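Local structure of protein kinase (Staphylococcus aureus subsp. aureus Mu50, 3PY9) at residues I34-I48 and V64-K76. The protein is the extracellular part of a membrane Ser/Thr kinase, PrkC, whose PASTA domains probably bind muropeptides of the cell wall to signal to the kinase. Residues are numbered along the deposited sequence; the frame is centred on the assembly and turned at random.
Sequences ISRSYSDKYPENEII and VDVVISKGPEKVK. With EU (europium ion), chain C.
V66 lies side by side with I34, CG2 against CG1 at 3.8 Å, and its carbonyl takes the amide of S35 as well as a water that also bonds S35 OG. V67 faces the other way, its CG1 on S37 CB, while its O receives I48 N in a nearly straight bond (2.7 Å, 177°). I68, bound through N and O to S35 O and S37 N, has its side chain on the face of I34 and I47, where it touches V17 of helix 17-26; CG1 meets I34 CG2 and CG2 rests on CA of N45. With chi1 at 177°, S69 OG lies anti to the backbone N and meets the loop at Y42, donating to Y42 O (2.6 Å) from above the carbonyl plane. The same hydroxyl accepts G71 N, an ST turn, so two bonds fix it; S69 N and O bind E46 O and N45 N. K70 bends at chi3, passing CG over the centre of the R36 guanidinium face and laying CE and NZ over the Y38 ring, a cation-pi contact with NZ 4.0 Å from the centroid. G71 O reaches the edge of that ring in its plane and accepts S39 N; beside G71 N, E44 chelates europium through both carboxylate oxygens. E73 covers the opposite ring face with CA, CB and CG, its carboxylate nearly parallel to the ring (4° apart), and a water joins E73 O to D40 OD1. Strand 63-69, parallel to 30-37 and antiparallel to 47-51, is the central strand of a PASTA-domain sheet.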
loop_
_atom_site.group_PDB
_atom_site.type_symbol
_atom_site.label_atom_id
_atom_site.label_comp_id
_atom_site.label_asym_id
_atom_site.label_seq_id
_atom_site.Cartn_x
_atom_site.Cartn_y
_atom_site.Cartn_z
ATOM N N ILE A 34 42.161 -16.018 -30.880
ATOM C CA ILE A 34 41.420 -15.000 -30.149
ATOM C C ILE A 34 40.277 -15.683 -29.428
ATOM O O ILE A 34 39.488 -16.394 -30.033
ATOM C CB ILE A 34 40.860 -13.909 -31.096
ATOM C CG1 ILE A 34 41.992 -13.198 -31.838
ATOM C CG2 ILE A 34 39.988 -12.902 -30.331
ATOM C CD1 ILE A 34 41.518 -12.481 -33.088
ATOM N N SER A 35 40.221 -15.493 -28.119
ATOM C CA SER A 35 39.090 -15.969 -27.326
ATOM C C SER A 35 38.536 -14.839 -26.457
ATOM O O SER A 35 39.162 -13.779 -26.315
ATOM C CB SER A 35 39.462 -17.206 -26.506
ATOM O OG SER A 35 40.637 -16.995 -25.758
ATOM N N ARG A 36 37.352 -15.072 -25.895
ATOM C CA ARG A 36 36.565 -14.025 -25.235
ATOM C C ARG A 36 36.156 -14.457 -23.841
ATOM O O ARG A 36 35.683 -15.578 -23.630
ATOM C CB ARG A 36 35.332 -13.697 -26.067
ATOM C CG ARG A 36 35.636 -12.923 -27.348
ATOM C CD ARG A 36 34.610 -13.185 -28.417
ATOM N NE ARG A 36 33.398 -12.390 -28.222
ATOM C CZ ARG A 36 32.212 -12.870 -27.840
ATOM N NH1 ARG A 36 32.046 -14.167 -27.587
ATOM N NH2 ARG A 36 31.182 -12.037 -27.709
ATOM N N SER A 37 36.370 -13.563 -22.886
ATOM C CA SER A 37 36.077 -13.848 -21.501
ATOM C C SER A 37 35.402 -12.633 -20.873
ATOM O O SER A 37 35.724 -11.485 -21.192
ATOM C CB SER A 37 37.365 -14.210 -20.753
ATOM O OG SER A 37 37.117 -14.480 -19.379
ATOM N N TYR A 38 34.433 -12.894 -20.007
ATOM C CA TYR A 38 33.847 -11.831 -19.203
ATOM C C TYR A 38 34.907 -11.203 -18.292
ATOM O O TYR A 38 35.797 -11.901 -17.795
ATOM C CB TYR A 38 32.695 -12.386 -18.376
ATOM C CG TYR A 38 31.429 -12.612 -19.173
ATOM C CD1 TYR A 38 30.871 -11.583 -19.949
ATOM C CD2 TYR A 38 30.772 -13.846 -19.137
ATOM C CE1 TYR A 38 29.686 -11.777 -20.678
ATOM C CE2 TYR A 38 29.585 -14.054 -19.862
ATOM C CZ TYR A 38 29.054 -13.020 -20.627
ATOM O OH TYR A 38 27.888 -13.229 -21.332
ATOM N N SER A 39 34.821 -9.888 -18.102
ATOM C CA SER A 39 35.722 -9.150 -17.209
ATOM C C SER A 39 35.023 -7.916 -16.660
ATOM O O SER A 39 34.238 -7.273 -17.350
ATOM C CB SER A 39 36.997 -8.728 -17.953
ATOM O OG SER A 39 37.849 -7.918 -17.163
ATOM N N ASP A 40 35.321 -7.584 -15.413
ATOM C CA ASP A 40 34.842 -6.345 -14.815
ATOM C C ASP A 40 35.987 -5.328 -14.799
ATOM O O ASP A 40 35.760 -4.107 -14.860
ATOM C CB ASP A 40 34.313 -6.620 -13.401
ATOM C CG ASP A 40 33.344 -7.801 -13.359
ATOM O OD1 ASP A 40 32.269 -7.725 -13.994
ATOM O OD2 ASP A 40 33.659 -8.812 -12.697
ATOM N N LYS A 41 37.214 -5.846 -14.742
ATOM C CA LYS A 41 38.437 -5.044 -14.751
ATOM C C LYS A 41 38.720 -4.316 -16.084
ATOM O O LYS A 41 39.253 -3.209 -16.082
ATOM C CB LYS A 41 39.612 -5.943 -14.353
ATOM C CG LYS A 41 40.927 -5.232 -14.004
ATOM C CD LYS A 41 41.928 -6.265 -13.465
ATOM C CE LYS A 41 43.351 -5.747 -13.398
ATOM N NZ LYS A 41 44.319 -6.889 -13.356
ATOM N N TYR A 42 38.368 -4.932 -17.212
ATOM C CA TYR A 42 38.650 -4.354 -18.537
ATOM C C TYR A 42 37.397 -4.115 -19.397
ATOM O O TYR A 42 36.572 -5.018 -19.571
ATOM C CB TYR A 42 39.652 -5.218 -19.327
ATOM C CG TYR A 42 41.015 -5.370 -18.680
ATOM C CD1 TYR A 42 42.072 -4.523 -19.023
ATOM C CD2 TYR A 42 41.251 -6.370 -17.743
ATOM C CE1 TYR A 42 43.325 -4.661 -18.432
ATOM C CE2 TYR A 42 42.497 -6.516 -17.148
ATOM C CZ TYR A 42 43.523 -5.661 -17.493
ATOM O OH TYR A 42 44.742 -5.824 -16.897
ATOM N N PRO A 43 37.263 -2.894 -19.951
ATOM C CA PRO A 43 36.171 -2.543 -20.852
ATOM C C PRO A 43 36.121 -3.507 -22.036
ATOM O O PRO A 43 37.180 -3.923 -22.535
ATOM C CB PRO A 43 36.565 -1.152 -21.355
ATOM C CG PRO A 43 37.479 -0.623 -20.340
ATOM C CD PRO A 43 38.182 -1.764 -19.728
ATOM N N GLU A 44 34.875 -3.876 -22.548
ATOM C CA GLU A 44 34.721 -4.827 -23.658
ATOM C C GLU A 44 35.600 -4.491 -24.889
ATOM O O GLU A 44 35.637 -3.372 -25.372
ATOM C CB GLU A 44 33.263 -4.909 -24.107
ATOM C CG GLU A 44 33.027 -5.921 -25.238
ATOM C CD GLU A 44 31.574 -6.059 -25.631
ATOM O OE1 GLU A 44 30.711 -5.379 -25.028
ATOM O OE2 GLU A 44 31.287 -6.863 -26.546
ATOM N N ASN A 45 36.312 -5.528 -25.334
ATOM C CA ASN A 45 37.223 -5.594 -26.508
ATOM C C ASN A 45 38.571 -4.925 -26.339
ATOM O O ASN A 45 39.105 -4.205 -27.205
ATOM C CB ASN A 45 36.444 -5.079 -27.690
ATOM C CG ASN A 45 35.013 -5.543 -27.492
ATOM O OD1 ASN A 45 34.650 -6.637 -27.932
ATOM N ND2 ASN A 45 34.192 -4.721 -26.844
ATOM N N GLU A 46 39.081 -5.209 -25.167
ATOM C CA GLU A 46 40.370 -4.832 -24.669
ATOM C C GLU A 46 40.978 -6.196 -24.350
ATOM O O GLU A 46 40.276 -7.099 -23.892
ATOM C CB GLU A 46 40.328 -3.971 -23.376
ATOM C CG GLU A 46 39.928 -2.522 -23.561
ATOM C CD GLU A 46 40.524 -1.548 -22.526
ATOM O OE1 GLU A 46 40.693 -1.917 -21.345
ATOM O OE2 GLU A 46 40.816 -0.399 -22.934
ATOM N N ILE A 47 42.289 -6.377 -24.586
ATOM C CA ILE A 47 43.022 -7.599 -24.206
ATOM C C ILE A 47 43.062 -7.771 -22.677
ATOM O O ILE A 47 43.459 -6.868 -21.956
ATOM C CB ILE A 47 44.503 -7.601 -24.713
ATOM C CG1 ILE A 47 44.644 -7.321 -26.233
ATOM C CG2 ILE A 47 45.234 -8.876 -24.308
ATOM C CD1 ILE A 47 43.761 -8.072 -27.112
ATOM N N ILE A 48 42.693 -8.961 -22.219
ATOM C CA ILE A 48 42.597 -9.339 -20.809
ATOM C C ILE A 48 43.868 -10.048 -20.354
ATOM O O ILE A 48 44.336 -9.858 -19.232
ATOM C CB ILE A 48 41.412 -10.335 -20.672
ATOM C CG1 ILE A 48 40.076 -9.604 -20.657
ATOM C CG2 ILE A 48 41.529 -11.252 -19.467
ATOM C CD1 ILE A 48 38.929 -10.589 -20.533
ATOM N N VAL A 64 51.083 -15.480 -30.521
ATOM C CA VAL A 64 50.685 -15.128 -29.169
ATOM C C VAL A 64 49.174 -15.088 -29.112
ATOM O O VAL A 64 48.540 -14.227 -29.731
ATOM C CB VAL A 64 51.301 -13.764 -28.663
ATOM C CG1 VAL A 64 50.788 -13.443 -27.248
ATOM C CG2 VAL A 64 52.841 -13.798 -28.649
ATOM N N ASP A 65 48.602 -16.021 -28.361
ATOM C CA ASP A 65 47.152 -16.073 -28.156
ATOM C C ASP A 65 46.681 -14.917 -27.301
ATOM O O ASP A 65 47.395 -14.481 -26.410
ATOM C CB ASP A 65 46.746 -17.398 -27.499
ATOM C CG ASP A 65 47.048 -18.592 -28.371
ATOM O OD1 ASP A 65 47.280 -18.414 -29.605
ATOM O OD2 ASP A 65 47.035 -19.712 -27.819
ATOM N N VAL A 66 45.471 -14.431 -27.563
ATOM C CA VAL A 66 44.917 -13.309 -26.788
ATOM C C VAL A 66 43.512 -13.608 -26.307
ATOM O O VAL A 66 42.738 -14.259 -27.004
ATOM C CB VAL A 66 44.923 -11.985 -27.594
ATOM C CG1 VAL A 66 46.380 -11.602 -28.010
ATOM C CG2 VAL A 66 44.021 -12.091 -28.822
ATOM N N VAL A 67 43.213 -13.178 -25.085
ATOM C CA VAL A 67 41.858 -13.240 -24.543
ATOM C C VAL A 67 41.345 -11.810 -24.482
ATOM O O VAL A 67 42.055 -10.930 -24.013
ATOM C CB VAL A 67 41.826 -13.859 -23.139
ATOM C CG1 VAL A 67 40.393 -14.042 -22.678
ATOM C CG2 VAL A 67 42.586 -15.219 -23.100
ATOM N N ILE A 68 40.119 -11.604 -24.969
ATOM C CA ILE A 68 39.450 -10.296 -25.090
ATOM C C ILE A 68 38.286 -10.167 -24.085
ATOM O O ILE A 68 37.573 -11.151 -23.819
ATOM C CB ILE A 68 38.868 -10.113 -26.527
ATOM C CG1 ILE A 68 39.917 -10.427 -27.595
ATOM C CG2 ILE A 68 38.341 -8.698 -26.756
ATOM C CD1 ILE A 68 41.200 -9.640 -27.476
ATOM N N SER A 69 38.103 -8.966 -23.522
ATOM C CA SER A 69 36.974 -8.702 -22.622
ATOM C C SER A 69 35.641 -8.661 -23.357
ATOM O O SER A 69 35.512 -7.990 -24.390
ATOM C CB SER A 69 37.157 -7.398 -21.830
ATOM O OG SER A 69 35.999 -7.143 -21.029
ATOM N N LYS A 70 34.669 -9.401 -22.815
ATOM C CA LYS A 70 33.266 -9.313 -23.221
ATOM C C LYS A 70 32.520 -8.397 -22.246
ATOM O O LYS A 70 31.285 -8.407 -22.178
ATOM C CB LYS A 70 32.612 -10.688 -23.130
ATOM C CG LYS A 70 33.103 -11.746 -24.087
ATOM C CD LYS A 70 32.770 -13.140 -23.536
ATOM C CE LYS A 70 31.318 -13.487 -23.678
ATOM N NZ LYS A 70 31.128 -14.903 -23.263
ATOM N N GLY A 71 33.267 -7.623 -21.467
ATOM C CA GLY A 71 32.664 -6.748 -20.475
ATOM C C GLY A 71 32.118 -7.567 -19.321
ATOM O O GLY A 71 32.262 -8.795 -19.306
ATOM N N PRO A 72 31.481 -6.895 -18.346
ATOM C CA PRO A 72 30.963 -7.570 -17.146
ATOM C C PRO A 72 29.946 -8.674 -17.472
ATOM O O PRO A 72 29.085 -8.485 -18.337
ATOM C CB PRO A 72 30.280 -6.428 -16.375
ATOM C CG PRO A 72 30.931 -5.159 -16.902
ATOM C CD PRO A 72 31.210 -5.445 -18.335
ATOM N N GLU A 73 30.054 -9.814 -16.798
ATOM C CA GLU A 73 29.012 -10.851 -16.865
ATOM C C GLU A 73 27.761 -10.325 -16.168
ATOM O O GLU A 73 27.864 -9.765 -15.074
ATOM C CB GLU A 73 29.494 -12.131 -16.183
ATOM C CG GLU A 73 28.577 -13.339 -16.375
ATOM C CD GLU A 73 29.022 -14.546 -15.584
ATOM O OE1 GLU A 73 30.014 -14.434 -14.843
ATOM O OE2 GLU A 73 28.379 -15.611 -15.700
ATOM N N LYS A 74 26.596 -10.490 -16.801
ATOM C CA LYS A 74 25.332 -9.896 -16.321
ATOM C C LYS A 74 24.192 -10.913 -16.185
ATOM O O LYS A 74 24.230 -11.979 -16.804
ATOM C CB LYS A 74 24.884 -8.756 -17.249
ATOM C CG LYS A 74 25.895 -7.604 -17.397
ATOM C CD LYS A 74 25.336 -6.452 -18.212
ATOM C CE LYS A 74 26.271 -5.256 -18.187
ATOM N NZ LYS A 74 25.781 -4.112 -19.022
ATOM N N VAL A 75 23.189 -10.579 -15.368
ATOM C CA VAL A 75 21.932 -11.349 -15.270
ATOM C C VAL A 75 20.708 -10.438 -15.328
ATOM O O VAL A 75 20.814 -9.216 -15.199
ATOM C CB VAL A 75 21.818 -12.182 -13.961
ATOM C CG1 VAL A 75 22.633 -13.471 -14.038
ATOM C CG2 VAL A 75 22.211 -11.360 -12.746
ATOM N N LYS A 76 19.542 -11.040 -15.530
ATOM C CA LYS A 76 18.264 -10.342 -15.379
ATOM C C LYS A 76 17.899 -10.252 -13.893
ATOM O O LYS A 76 17.800 -11.271 -13.200
ATOM C CB LYS A 76 17.165 -11.075 -16.165
ATOM C CG LYS A 76 16.657 -10.353 -17.439
ATOM C CD LYS A 76 17.735 -9.608 -18.277
ATOM C CE LYS A 76 18.647 -10.526 -19.139
ATOM N NZ LYS A 76 20.052 -10.655 -18.580
HETATM EU EU EU C . 28.796 -6.762 -25.888
HETATM O O HOH W 1 43.038 -17.148 -26.831
HETATM O O HOH W 2 29.683 -9.350 -13.198
#